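TipC2 (Streptococcus intermedius B196, PDB 6DHX) probably acts as an immunity protein that protects its producer against an antibacterial toxin exported by the type VII secretion system. Local coordinates at residues A[99-104]-A[124-129]. Residues are numbered along the deposited sequence; the frame is centred on the assembly and turned at random.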
ATOM      1  N   GLY A  99      -0.156   2.274 -20.317  1.00 45.94           N
ATOM      2  CA  GLY A  99       0.029   2.187 -21.737  1.00 46.64           C
ATOM      3  C   GLY A  99       0.287   0.742 -22.078  1.00 54.69           C
ATOM      4  O   GLY A  99       0.291  -0.120 -21.196  1.00 50.95           O
ATOM      5  N   PRO A 100       0.549   0.440 -23.351  1.00 51.50           N
ATOM      6  CA  PRO A 100       0.739  -0.970 -23.728  1.00 52.44           C
ATOM      7  C   PRO A 100       2.013  -1.504 -23.089  1.00 47.75           C
ATOM      8  O   PRO A 100       3.093  -0.941 -23.269  1.00 47.70           O
ATOM      9  CB  PRO A 100       0.828  -0.921 -25.258  1.00 57.61           C
ATOM     10  CG  PRO A 100       1.370   0.437 -25.565  1.00 57.15           C
ATOM     11  CD  PRO A 100       0.890   1.366 -24.448  1.00 54.35           C
ATOM     12  N   ASN A 101       1.862  -2.557 -22.284  1.00 51.43           N
ATOM     13  CA  ASN A 101       2.971  -3.217 -21.583  1.00 50.77           C
ATOM     14  C   ASN A 101       3.633  -2.322 -20.533  1.00 44.10           C
ATOM     15  O   ASN A 101       4.789  -2.533 -20.173  1.00 46.81           O
ATOM     16  CB  ASN A 101       4.019  -3.731 -22.572  1.00 55.28           C
ATOM     17  CG  ASN A 101       3.420  -4.646 -23.618  1.00 67.51           C
ATOM     18  OD1 ASN A 101       2.925  -5.728 -23.297  1.00 72.91           O
ATOM     19  ND2 ASN A 101       3.455  -4.219 -24.876  1.00 70.76           N
ATOM     20  N   VAL A 102       2.929  -1.335 -19.996  1.00 40.65           N
ATOM     21  CA  VAL A 102       3.532  -0.445 -18.997  1.00 39.84           C
ATOM     22  C   VAL A 102       2.515  -0.195 -17.896  1.00 35.48           C
ATOM     23  O   VAL A 102       1.366   0.143 -18.190  1.00 39.14           O
ATOM     24  CB  VAL A 102       4.001   0.895 -19.606  1.00 41.27           C
ATOM     25  CG1 VAL A 102       4.610   1.786 -18.509  1.00 41.58           C
ATOM     26  CG2 VAL A 102       5.029   0.668 -20.753  1.00 47.19           C
ATOM     27  N   ARG A 103       2.929  -0.369 -16.631  1.00 32.45           N
ATOM     28  CA  ARG A 103       2.077  -0.092 -15.478  1.00 34.24           C
ATOM     29  C   ARG A 103       2.780   0.896 -14.568  1.00 33.22           C
ATOM     30  O   ARG A 103       4.012   0.892 -14.455  1.00 35.06           O
ATOM     31  CB  ARG A 103       1.732  -1.373 -14.656  1.00 33.38           C
ATOM     32  CG  ARG A 103       1.183  -2.547 -15.539  1.00 36.67           C
ATOM     33  CD  ARG A 103       0.600  -3.647 -14.635  1.00 40.91           C
ATOM     34  NE  ARG A 103       1.527  -4.131 -13.602  1.00 44.45           N
ATOM     35  CZ  ARG A 103       2.478  -5.045 -13.829  1.00 44.17           C
ATOM     36  NH1 ARG A 103       2.634  -5.545 -15.050  1.00 45.41           N
ATOM     37  NH2 ARG A 103       3.275  -5.448 -12.838  1.00 40.65           N
ATOM     38  N   VAL A 104       2.003   1.748 -13.933  1.00 29.36           N
ATOM     39  CA  VAL A 104       2.505   2.567 -12.844  1.00 27.45           C
ATOM     40  C   VAL A 104       2.214   1.854 -11.531  1.00 34.97           C
ATOM     41  O   VAL A 104       1.213   1.151 -11.383  1.00 31.44           O
ATOM     42  CB  VAL A 104       1.869   3.969 -12.885  1.00 30.82           C
ATOM     43  CG1 VAL A 104       0.364   3.887 -12.507  1.00 30.24           C
ATOM     44  CG2 VAL A 104       2.595   4.926 -11.997  1.00 30.59           C
ATOM     45  N   ALA A 124       6.438  -0.521 -13.989  1.00 35.94           N
ATOM     46  CA  ALA A 124       6.652  -1.906 -14.399  1.00 37.35           C
ATOM     47  C   ALA A 124       6.521  -2.009 -15.913  1.00 41.96           C
ATOM     48  O   ALA A 124       5.538  -1.528 -16.487  1.00 40.97           O
ATOM     49  CB  ALA A 124       5.638  -2.849 -13.719  1.00 40.27           C
ATOM     50  N   LEU A 125       7.523  -2.620 -16.554  1.00 41.22           N
ATOM     51  CA  LEU A 125       7.496  -2.920 -17.983  1.00 45.38           C
ATOM     52  C   LEU A 125       7.195  -4.392 -18.173  1.00 50.40           C
ATOM     53  O   LEU A 125       7.884  -5.242 -17.605  1.00 57.36           O
ATOM     54  CB  LEU A 125       8.830  -2.595 -18.646  1.00 48.80           C
ATOM     55  CG  LEU A 125       9.309  -1.162 -18.544  1.00 47.64           C
ATOM     56  CD1 LEU A 125      10.569  -0.994 -19.412  1.00 47.06           C
ATOM     57  CD2 LEU A 125       8.200  -0.228 -18.986  1.00 50.74           C
ATOM     58  N   GLU A 126       6.177  -4.695 -18.965  1.00 49.22           N
ATOM     59  CA  GLU A 126       5.791  -6.082 -19.180  1.00 50.27           C
ATOM     60  C   GLU A 126       6.463  -6.583 -20.444  1.00 58.11           C
ATOM     61  O   GLU A 126       6.180  -6.085 -21.538  1.00 59.40           O
ATOM     62  CB  GLU A 126       4.283  -6.222 -19.304  1.00 52.89           C
ATOM     63  CG  GLU A 126       3.531  -5.681 -18.130  1.00 49.86           C
ATOM     64  CD  GLU A 126       2.057  -5.550 -18.454  1.00 53.33           C
ATOM     65  OE1 GLU A 126       1.687  -5.837 -19.613  1.00 61.31           O
ATOM     66  OE2 GLU A 126       1.278  -5.172 -17.555  1.00 50.08           O
ATOM     67  N   LYS A 127       7.357  -7.547 -20.296  1.00 67.27           N
ATOM     68  CA  LYS A 127       8.057  -8.152 -21.424  1.00 80.71           C
ATOM     69  C   LYS A 127       7.632  -9.617 -21.517  1.00 90.28           C
ATOM     70  O   LYS A 127       8.410 -10.533 -21.231  1.00 97.37           O
ATOM     71  CB  LYS A 127       9.573  -7.993 -21.269  1.00 78.39           C
ATOM     72  N   GLY A 128       6.374  -9.826 -21.904  1.00 94.36           N
ATOM     73  CA  GLY A 128       5.797 -11.150 -21.986  1.00 98.64           C
ATOM     74  C   GLY A 128       5.560 -11.789 -20.631  1.00101.88           C
ATOM     75  O   GLY A 128       4.636 -11.414 -19.901  1.00 98.30           O
ATOM     76  N   ASP A 129       6.404 -12.765 -20.290  1.00107.67           N
ATOM     77  CA  ASP A 129       6.258 -13.466 -19.017  1.00107.88           C
ATOM     78  C   ASP A 129       6.635 -12.571 -17.841  1.00103.02           C
ATOM     79  O   ASP A 129       5.927 -12.535 -16.826  1.00103.79           O
ATOM     80  CB  ASP A 129       7.112 -14.736 -19.019  1.00108.98           C
ATOM     81  CG  ASP A 129       6.333 -15.963 -18.580  1.00112.35           C
ATOM     82  OD1 ASP A 129       5.149 -15.824 -18.205  1.00111.49           O
ATOM     83  OD2 ASP A 129       6.906 -17.072 -18.610  1.00114.88           O
TER
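Strands 102-111 and 116-127 form an antiparallel beta hairpin, and here its open end is tied together. Arg103 and Ala124 make a hydrogen-bonded pair: Arg103 N gives to Ala124 O at 2.9 Å and Ala124 N to Arg103 O at 2.8 Å, both donors lying in the carbonyl plane. Two residues further toward the open end, Glu126 N reaches Asn101 O at 2.8 Å, straight at the hydrogen but from above the carbonyl plane. Between them, in the non-hydrogen-bonded pair, branched Val102 and Leu125 lie side by side, Val102 CG2 3.7 Å from Leu125 CD2. On the other face the Arg103 side chain bends at chi3 (-54°), bringing NH1 within 2.9 Å of Glu126 OE2. This salt bridge runs in the guanidinium plane and uses the oxygen's anti lone pair. The small Ala124 methyl packs on one guanidinium face, off-centre toward the rim, its CB 3.6 Å from Arg103 NH2. NH2 also bridges to Glu95 and Asp131, so acids from three strands meet one arginine, whose charge probably helps keep them ionised. Tyr143 of helix 137-146 touches Val102 and Leu125. A type II turn joins strands 89-99 and 102-111: Pro100 suits its second position, Asn101 tolerates positive phi (66°) at the third, and Val102 N bonds Gly99 O at 3.1 Å.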